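Side-chain contacts in HTH-type transcriptional regulator AscG (Escherichia coli, PDB 3BRQ), which represses the cryptic asc operon as a sequence-specific DNA-binding transcription regulator of the LacI family: residues Gln68-Leu73 and Asp79-Tyr84; Glu38-Ala43 and Leu54-Gly59; Gly147-Pro152 and Glu156-Tyr161. All coordinates share one frame; numbering follows the deposited sequence.

Contact 1 (Gln68-Leu73 and Asp79-Tyr84). With SO4 (sulfate ion), chain F.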
# COMPACT_ATOMS: atom_id res chain seq x y z
N GLN B 68 14.95 19.97 1.40
CA GLN B 68 14.55 20.80 0.28
C GLN B 68 13.04 20.75 0.05
O GLN B 68 12.45 21.73 -0.39
CB GLN B 68 15.24 20.37 -1.02
CG GLN B 68 16.73 20.73 -1.03
CD GLN B 68 17.45 20.09 -2.21
OE1 GLN B 68 16.80 19.47 -3.10
NE2 GLN B 68 18.80 20.22 -2.24
N ALA B 69 12.43 19.61 0.31
CA ALA B 69 10.95 19.44 0.10
C ALA B 69 10.16 20.27 1.13
O ALA B 69 9.11 20.85 0.83
CB ALA B 69 10.58 17.96 0.22
N ILE B 70 10.71 20.39 2.35
CA ILE B 70 10.12 21.22 3.38
C ILE B 70 10.14 22.68 2.91
O ILE B 70 9.10 23.31 2.85
CB ILE B 70 10.83 21.04 4.79
CG1 ILE B 70 10.49 19.65 5.38
CG2 ILE B 70 10.45 22.23 5.78
CD1 ILE B 70 11.49 19.14 6.46
N GLN B 71 11.31 23.20 2.56
CA GLN B 71 11.43 24.56 1.99
C GLN B 71 10.59 24.82 0.78
O GLN B 71 10.05 25.91 0.63
CB GLN B 71 12.87 24.88 1.62
CG GLN B 71 13.08 26.37 1.39
CD GLN B 71 12.73 27.21 2.63
OE1 GLN B 71 13.27 26.97 3.71
NE2 GLN B 71 11.85 28.20 2.46
N TYR B 72 10.56 23.85 -0.14
CA TYR B 72 9.70 23.94 -1.30
C TYR B 72 8.28 24.24 -0.85
O TYR B 72 7.67 25.17 -1.35
CB TYR B 72 9.75 22.65 -2.12
CG TYR B 72 8.86 22.62 -3.35
CD1 TYR B 72 9.02 23.57 -4.38
CD2 TYR B 72 7.86 21.67 -3.48
CE1 TYR B 72 8.19 23.55 -5.52
CE2 TYR B 72 7.02 21.65 -4.63
CZ TYR B 72 7.21 22.59 -5.64
OH TYR B 72 6.38 22.60 -6.78
N LEU B 73 7.74 23.45 0.06
CA LEU B 73 6.34 23.66 0.48
C LEU B 73 6.07 24.99 1.13
O LEU B 73 5.04 25.59 0.89
CB LEU B 73 5.82 22.52 1.37
CG LEU B 73 5.54 21.16 0.74
CD1 LEU B 73 5.07 20.21 1.83
CD2 LEU B 73 4.49 21.22 -0.41
N ASP B 79 0.96 26.75 5.21
CA ASP B 79 0.85 27.42 6.52
C ASP B 79 1.39 26.57 7.68
O ASP B 79 1.83 27.11 8.68
CB ASP B 79 -0.61 27.80 6.74
CG ASP B 79 -1.17 28.65 5.59
OD1 ASP B 79 -0.92 29.86 5.62
OD2 ASP B 79 -1.78 28.11 4.63
N ALA B 80 1.38 25.24 7.52
CA ALA B 80 1.94 24.28 8.47
C ALA B 80 2.52 23.09 7.73
O ALA B 80 2.01 22.71 6.64
CB ALA B 80 0.85 23.78 9.40
N ILE B 81 3.54 22.44 8.32
CA ILE B 81 4.14 21.27 7.67
C ILE B 81 4.13 20.03 8.59
O ILE B 81 4.43 20.13 9.79
CB ILE B 81 5.59 21.59 7.23
CG1 ILE B 81 5.62 22.87 6.36
CG2 ILE B 81 6.28 20.39 6.46
CD1 ILE B 81 5.16 22.56 4.93
N MSE B 82 3.78 18.88 8.05
CA MSE B 82 4.04 17.60 8.74
C MSE B 82 5.18 16.93 7.99
O MSE B 82 5.02 16.62 6.82
CB MSE B 82 2.84 16.66 8.72
CG MSE B 82 3.14 15.29 9.48
SE MSE B 82 2.09 13.80 8.85
CE MSE B 82 3.07 13.52 7.15
N ILE B 83 6.32 16.71 8.66
CA ILE B 83 7.42 15.97 7.99
C ILE B 83 7.42 14.51 8.48
O ILE B 83 7.40 14.26 9.66
CB ILE B 83 8.79 16.71 8.12
CG1 ILE B 83 9.97 15.84 7.68
CG2 ILE B 83 9.07 17.12 9.54
CD1 ILE B 83 10.09 15.71 6.14
N TYR B 84 7.36 13.55 7.55
CA TYR B 84 7.66 12.16 7.92
C TYR B 84 9.00 11.69 7.27
O TYR B 84 9.02 11.22 6.15
CB TYR B 84 6.44 11.30 7.59
CG TYR B 84 6.60 9.80 7.75
CD1 TYR B 84 7.68 9.24 8.46
CD2 TYR B 84 5.66 8.94 7.16
CE1 TYR B 84 7.83 7.86 8.56
CE2 TYR B 84 5.78 7.57 7.29
CZ TYR B 84 6.86 7.05 8.01
OH TYR B 84 6.94 5.68 8.11
S SO4 F . 10.68 4.39 8.18
O1 SO4 F . 11.06 4.33 9.56
O2 SO4 F . 11.33 5.58 7.56
O3 SO4 F . 10.90 3.13 7.53
O4 SO4 F . 9.22 4.48 8.17
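Ile70 and Leu73, one helical turn apart on helix 68-73, lie over Ile81 and Ile83 of strand 80-84; the two axes pass 9.6 Å apart and run nearly antiparallel, at 161°. The contact across the segments is wholly apolar and buried, with no hydrogen bond between them. Ile70 and Ile83 cross at about a right angle, CD1 of Ile70 lying 3.7 Å from CD1 of Ile83 and 3.8 Å from its CG1. Ile83 reaches up with CG1 anti to the backbone N (chi1 168°), which carries the longer branch toward the helix. Further back along the strand, Leu73 is met more obliquely by the tip of Ile81: CD1 of Ile81 rests 3.6 Å from CB of Leu73 and 3.9 Å from its CD1. Ile70 CG1 and Ile81 CG2 meet more loosely, at 4.4 Å.

Tyr84, at the end of the strand, makes polar contacts of its own. Its hydroxyl donates to O4 of a sulfate, probably from the crystallisation liquor, with OH to O4 at 2.6 Å and the oxygen at the ring edge, near the ring plane; the same OH is also hydrogen-bonded to the backbone N of Ile34. A phenylalanine here would probably leave both the sulfate oxygen and the Ile34 N-H without this shared partner.

Leu73 also packs on Leu55 of the second subunit. Within the chain, Ala69, Ile70 and Leu73 all touch Val25 on strand 21-27, so helix 63-75 spans two adjacent strands of the parallel sheet; Ile83 meets Val25 from the neighbouring strand. On strand 104-107, Ile81 packs on Ile104 and Ile83 on Val106, while on the other face of the sheet Met82, a selenomethionine, packs on Ile262 and Leu266 of helix 255-270.

Contact 2 (Glu38-Ala43 and Leu54-Gly59)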
# COMPACT_ATOMS: atom_id res chain seq x y z
N GLU B 38 -2.75 4.72 4.30
CA GLU B 38 -3.53 4.94 5.52
C GLU B 38 -3.26 6.31 6.13
O GLU B 38 -4.21 7.05 6.43
CB GLU B 38 -3.26 3.87 6.56
CG GLU B 38 -4.53 3.44 7.32
CD GLU B 38 -4.21 2.79 8.68
OE1 GLU B 38 -3.14 2.14 8.81
OE2 GLU B 38 -5.04 2.93 9.62
N LEU B 39 -1.98 6.68 6.28
CA LEU B 39 -1.68 7.95 6.88
C LEU B 39 -2.19 9.09 6.00
O LEU B 39 -2.72 10.07 6.49
CB LEU B 39 -0.17 8.10 7.25
CG LEU B 39 0.93 8.66 6.36
CD1 LEU B 39 0.93 10.17 6.29
CD2 LEU B 39 2.31 8.24 6.94
N LEU B 40 -2.06 8.93 4.68
CA LEU B 40 -2.44 10.00 3.75
C LEU B 40 -3.96 10.15 3.75
O LEU B 40 -4.49 11.25 3.68
CB LEU B 40 -1.94 9.70 2.33
CG LEU B 40 -2.10 10.77 1.24
CD1 LEU B 40 -1.45 12.11 1.63
CD2 LEU B 40 -1.53 10.30 -0.07
N PHE B 41 -4.63 9.02 3.84
CA PHE B 41 -6.09 9.00 3.84
C PHE B 41 -6.63 9.78 5.02
O PHE B 41 -7.52 10.61 4.88
CB PHE B 41 -6.62 7.58 3.88
CG PHE B 41 -8.14 7.52 3.98
CD1 PHE B 41 -8.93 8.04 2.97
CD2 PHE B 41 -8.75 7.01 5.12
CE1 PHE B 41 -10.34 8.04 3.05
CE2 PHE B 41 -10.15 7.00 5.24
CZ PHE B 41 -10.96 7.52 4.18
N HIS B 42 -6.06 9.53 6.21
CA HIS B 42 -6.55 10.20 7.40
C HIS B 42 -6.10 11.65 7.50
O HIS B 42 -6.84 12.48 7.98
CB HIS B 42 -6.21 9.43 8.67
CG HIS B 42 -6.89 8.10 8.76
ND1 HIS B 42 -8.24 7.99 9.03
CD2 HIS B 42 -6.43 6.84 8.59
CE1 HIS B 42 -8.58 6.71 9.02
NE2 HIS B 42 -7.50 6.00 8.76
N ALA B 43 -4.87 11.95 7.09
CA ALA B 43 -4.48 13.36 6.90
C ALA B 43 -5.42 14.12 5.94
O ALA B 43 -5.85 15.22 6.26
CB ALA B 43 -3.03 13.48 6.42
N LEU B 54 -4.75 20.37 1.17
CA LEU B 54 -3.66 19.49 1.47
C LEU B 54 -2.71 19.49 0.27
O LEU B 54 -3.17 19.39 -0.89
CB LEU B 54 -4.22 18.09 1.66
CG LEU B 54 -3.22 17.02 2.10
CD1 LEU B 54 -3.05 17.14 3.58
CD2 LEU B 54 -3.77 15.68 1.73
N LEU B 55 -1.41 19.58 0.55
CA LEU B 55 -0.34 19.43 -0.45
C LEU B 55 0.66 18.36 0.03
O LEU B 55 1.12 18.45 1.15
CB LEU B 55 0.44 20.74 -0.65
CG LEU B 55 -0.19 21.75 -1.63
CD1 LEU B 55 0.72 22.97 -1.83
CD2 LEU B 55 -0.52 21.08 -2.98
N LEU B 56 0.96 17.36 -0.78
CA LEU B 56 2.04 16.40 -0.38
C LEU B 56 3.21 16.57 -1.34
O LEU B 56 3.02 16.43 -2.53
CB LEU B 56 1.53 14.97 -0.48
CG LEU B 56 2.50 13.80 -0.44
CD1 LEU B 56 3.04 13.61 0.96
CD2 LEU B 56 1.74 12.54 -0.86
N ALA B 57 4.40 16.80 -0.81
CA ALA B 57 5.59 16.85 -1.65
C ALA B 57 6.43 15.58 -1.45
O ALA B 57 6.65 15.12 -0.32
CB ALA B 57 6.42 18.16 -1.33
N ASP B 58 6.89 15.02 -2.56
CA ASP B 58 7.83 13.92 -2.53
C ASP B 58 9.10 14.39 -1.74
O ASP B 58 9.79 15.30 -2.16
CB ASP B 58 8.23 13.61 -3.97
CG ASP B 58 9.11 12.39 -4.10
OD1 ASP B 58 9.31 11.69 -3.07
OD2 ASP B 58 9.60 12.17 -5.25
N GLY B 59 9.40 13.75 -0.65
CA GLY B 59 10.68 14.05 0.06
C GLY B 59 11.84 13.28 -0.59
O GLY B 59 13.01 13.42 -0.17
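Helix 38-43 runs back over strand 54-59 at 154°, their axes 10.7 Å apart, and sets Leu40 opposite Leu56 and Ala43 opposite Leu54. Leucine side chains fill the space between the segments; no hydrogen bond joins the two.

Leu40 does most of the reaching. Its CB does not point at the strand, but with CG anti to the backbone N (chi1 -173°) the forked end swings across. There both methyls straddle one methyl of Leu56: Leu56 CD2 lies 4.0 Å from Leu40 CD2 and 4.1 Å from Leu40 CD1, the two side chains slanting past each other. Leu40 CD1 also comes to 4.3 Å from CD2 of Leu54, so this single helix residue touches two successive inward-facing leucines of the strand. Ala43, one turn on, points its small side chain at the strand. Its carbonyl O is 4.3 Å from Leu54 CD1, a plain van der Waals approach to a methyl.

The helix and strand are the second and third elements of a beta-alpha-beta crossover that starts with strand 21-27, and Leu24 of that first strand is touched by Leu40, Leu54 and Leu56. Leu39 and Ala43 pack against helix 255-270, on Ile259 and Ile263. Strand 53-60 is an outermost strand of its parallel sheet within the chain, but Leu55 to Ala57 pair antiparallel with a strand of the second subunit, carrying the sheet across the dimer interface. The helix takes part too, with Leu40 on Phe36 and Phe41 on Tyr31 of that subunit.

Contact 3 (Gly147-Pro152 and Glu156-Tyr161). With SO4 (sulfate ion), chain F.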
# COMPACT_ATOMS: atom_id res chain seq x y z
N GLY B 147 14.27 -5.16 8.68
CA GLY B 147 13.97 -4.38 7.48
C GLY B 147 15.23 -3.74 6.97
O GLY B 147 16.34 -4.06 7.47
N SER B 148 15.09 -2.76 6.05
CA SER B 148 16.26 -2.11 5.50
C SER B 148 17.12 -1.38 6.57
O SER B 148 16.61 -0.86 7.56
CB SER B 148 15.88 -1.13 4.40
OG SER B 148 15.03 -0.14 4.92
N MSE B 149 18.43 -1.31 6.39
CA MSE B 149 19.18 -0.77 7.54
C MSE B 149 19.24 0.78 7.63
O MSE B 149 19.79 1.37 8.60
CB MSE B 149 20.51 -1.48 7.73
CG MSE B 149 20.34 -2.98 8.28
SE MSE B 149 18.94 -3.26 9.70
CE MSE B 149 19.91 -2.32 11.10
N ASP B 150 18.62 1.43 6.64
CA ASP B 150 18.51 2.88 6.56
C ASP B 150 17.24 3.38 7.25
O ASP B 150 16.99 4.60 7.30
CB ASP B 150 18.61 3.41 5.10
CG ASP B 150 17.49 2.87 4.16
OD1 ASP B 150 16.75 1.96 4.55
OD2 ASP B 150 17.39 3.34 2.99
N SER B 151 16.43 2.46 7.79
CA SER B 151 15.08 2.85 8.28
C SER B 151 15.11 2.91 9.80
O SER B 151 15.39 1.91 10.39
CB SER B 151 14.06 1.79 7.87
OG SER B 151 12.93 1.73 8.74
N PRO B 152 14.79 4.06 10.40
CA PRO B 152 14.61 4.19 11.82
C PRO B 152 13.72 3.13 12.44
O PRO B 152 14.02 2.65 13.53
CB PRO B 152 13.97 5.58 11.96
CG PRO B 152 14.54 6.33 10.89
CD PRO B 152 14.69 5.38 9.75
N GLU B 156 14.98 0.43 15.24
CA GLU B 156 14.31 0.37 16.56
C GLU B 156 13.77 -1.02 16.88
O GLU B 156 13.97 -1.55 18.00
CB GLU B 156 13.17 1.38 16.58
CG GLU B 156 13.70 2.84 16.59
CD GLU B 156 14.72 3.01 17.70
OE1 GLU B 156 14.29 3.08 18.89
OE2 GLU B 156 15.94 3.02 17.40
N ARG B 157 13.12 -1.64 15.90
CA ARG B 157 12.60 -3.00 16.10
C ARG B 157 13.71 -4.00 16.42
O ARG B 157 13.55 -4.93 17.23
CB ARG B 157 11.75 -3.46 14.87
CG ARG B 157 10.48 -2.61 14.76
CD ARG B 157 9.52 -3.06 13.54
NE ARG B 157 8.36 -2.19 13.61
CZ ARG B 157 7.53 -1.93 12.60
NH1 ARG B 157 7.80 -2.40 11.37
NH2 ARG B 157 6.50 -1.13 12.82
N LEU B 158 14.82 -3.87 15.72
CA LEU B 158 15.91 -4.77 15.93
C LEU B 158 16.46 -4.53 17.33
O LEU B 158 16.75 -5.49 18.02
CB LEU B 158 17.02 -4.54 14.87
CG LEU B 158 18.34 -5.32 14.99
CD1 LEU B 158 18.14 -6.83 15.10
CD2 LEU B 158 19.23 -5.04 13.75
N ALA B 159 16.61 -3.29 17.70
CA ALA B 159 17.13 -2.93 19.05
C ALA B 159 16.21 -3.53 20.14
O ALA B 159 16.68 -4.01 21.14
CB ALA B 159 17.18 -1.41 19.18
N GLY B 160 14.89 -3.56 19.89
CA GLY B 160 13.93 -4.08 20.86
C GLY B 160 14.03 -5.59 20.98
O GLY B 160 13.88 -6.14 22.05
N TYR B 161 14.23 -6.28 19.86
CA TYR B 161 14.64 -7.68 19.89
C TYR B 161 15.91 -7.92 20.75
O TYR B 161 15.89 -8.79 21.61
CB TYR B 161 14.81 -8.18 18.46
CG TYR B 161 15.48 -9.53 18.31
CD1 TYR B 161 14.76 -10.72 18.53
CD2 TYR B 161 16.82 -9.63 17.94
CE1 TYR B 161 15.38 -11.98 18.37
CE2 TYR B 161 17.44 -10.88 17.75
CZ TYR B 161 16.73 -12.04 17.99
OH TYR B 161 17.32 -13.27 17.81
S SO4 F . 10.68 4.39 8.18
O1 SO4 F . 11.06 4.33 9.56
O2 SO4 F . 11.33 5.58 7.56
O3 SO4 F . 10.90 3.13 7.53
O4 SO4 F . 9.22 4.48 8.17
O HOH W 1 16.04 4.34 14.77
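Glu156 is tied to Pro152 by a backbone bond in the first turn of helix 152-167: Glu156 N donates to Pro152 O at 3.0 Å with an N-H...O angle of 159°, the donor tilted 26° from the carbonyl plane. Glu156 CG lies anti to its own carbonyl carbon and beside the backbone N (chi1 -70°), which sets it a tight 3.1 Å from Pro152 O. The bend at chi2 then turns the carboxylate so that OE2 meets a water, which donates to Pro152 O and to Glu156 OE2, each at 2.9 Å; Pro152 O thus accepts from both a backbone N-H and a water. Arg157 NH1 ties the helix to Tyr31 OH in the other lobe. Leu158 points toward the loop, and its CD2 meets CE of the selenomethionine Met149 at 3.9 Å, the two side chains crossing at about a right angle. Met149, bent at both chi2 and chi3, curls its end down to this methyl. Tyr161 OH bonds Ile142 O of strand 142-145.

The preceding loop holds a type I turn, Ser148 to Ser151, braced by Ser148 OG donating to Asp150 OD1 at 2.7 Å. Ser151 then N-caps helix 152-167, its OG bonded to Ser154 N while donating to sulfate O3 at 2.7 Å. Thr153, Tyr84, Gly33 and Arg86 also bond this probable crystallisation ion. Its place at a helix N-terminus, between two lobes of a periplasmic-binding-protein-like fold, is consistent with the cleft where LacI-family relatives bind effectors.

Overall arrangement
Along the chain the contacts come in series, 2, then 1, then 3. Contacts 1 and 2 share the five-stranded parallel sheet of one lobe, their centres 11 Å apart, and touch directly: Tyr84 CD2 lies 3.4 Å from Leu39 CD2, and Leu73 CD2 3.7 Å from Ala57 CB. Strand 53-60 leads straight into helix 63-75, and elements of both contacts also touch the second subunit, the sheet running on into it. Contact 3 belongs to the other lobe, its centre 26 Å from that of contact 1 and 24 Å from that of contact 2. Contacts 1 and 3 both reach one sulfate, probably from the crystallisation liquor, although their nearest atoms stay about 7 Å apart.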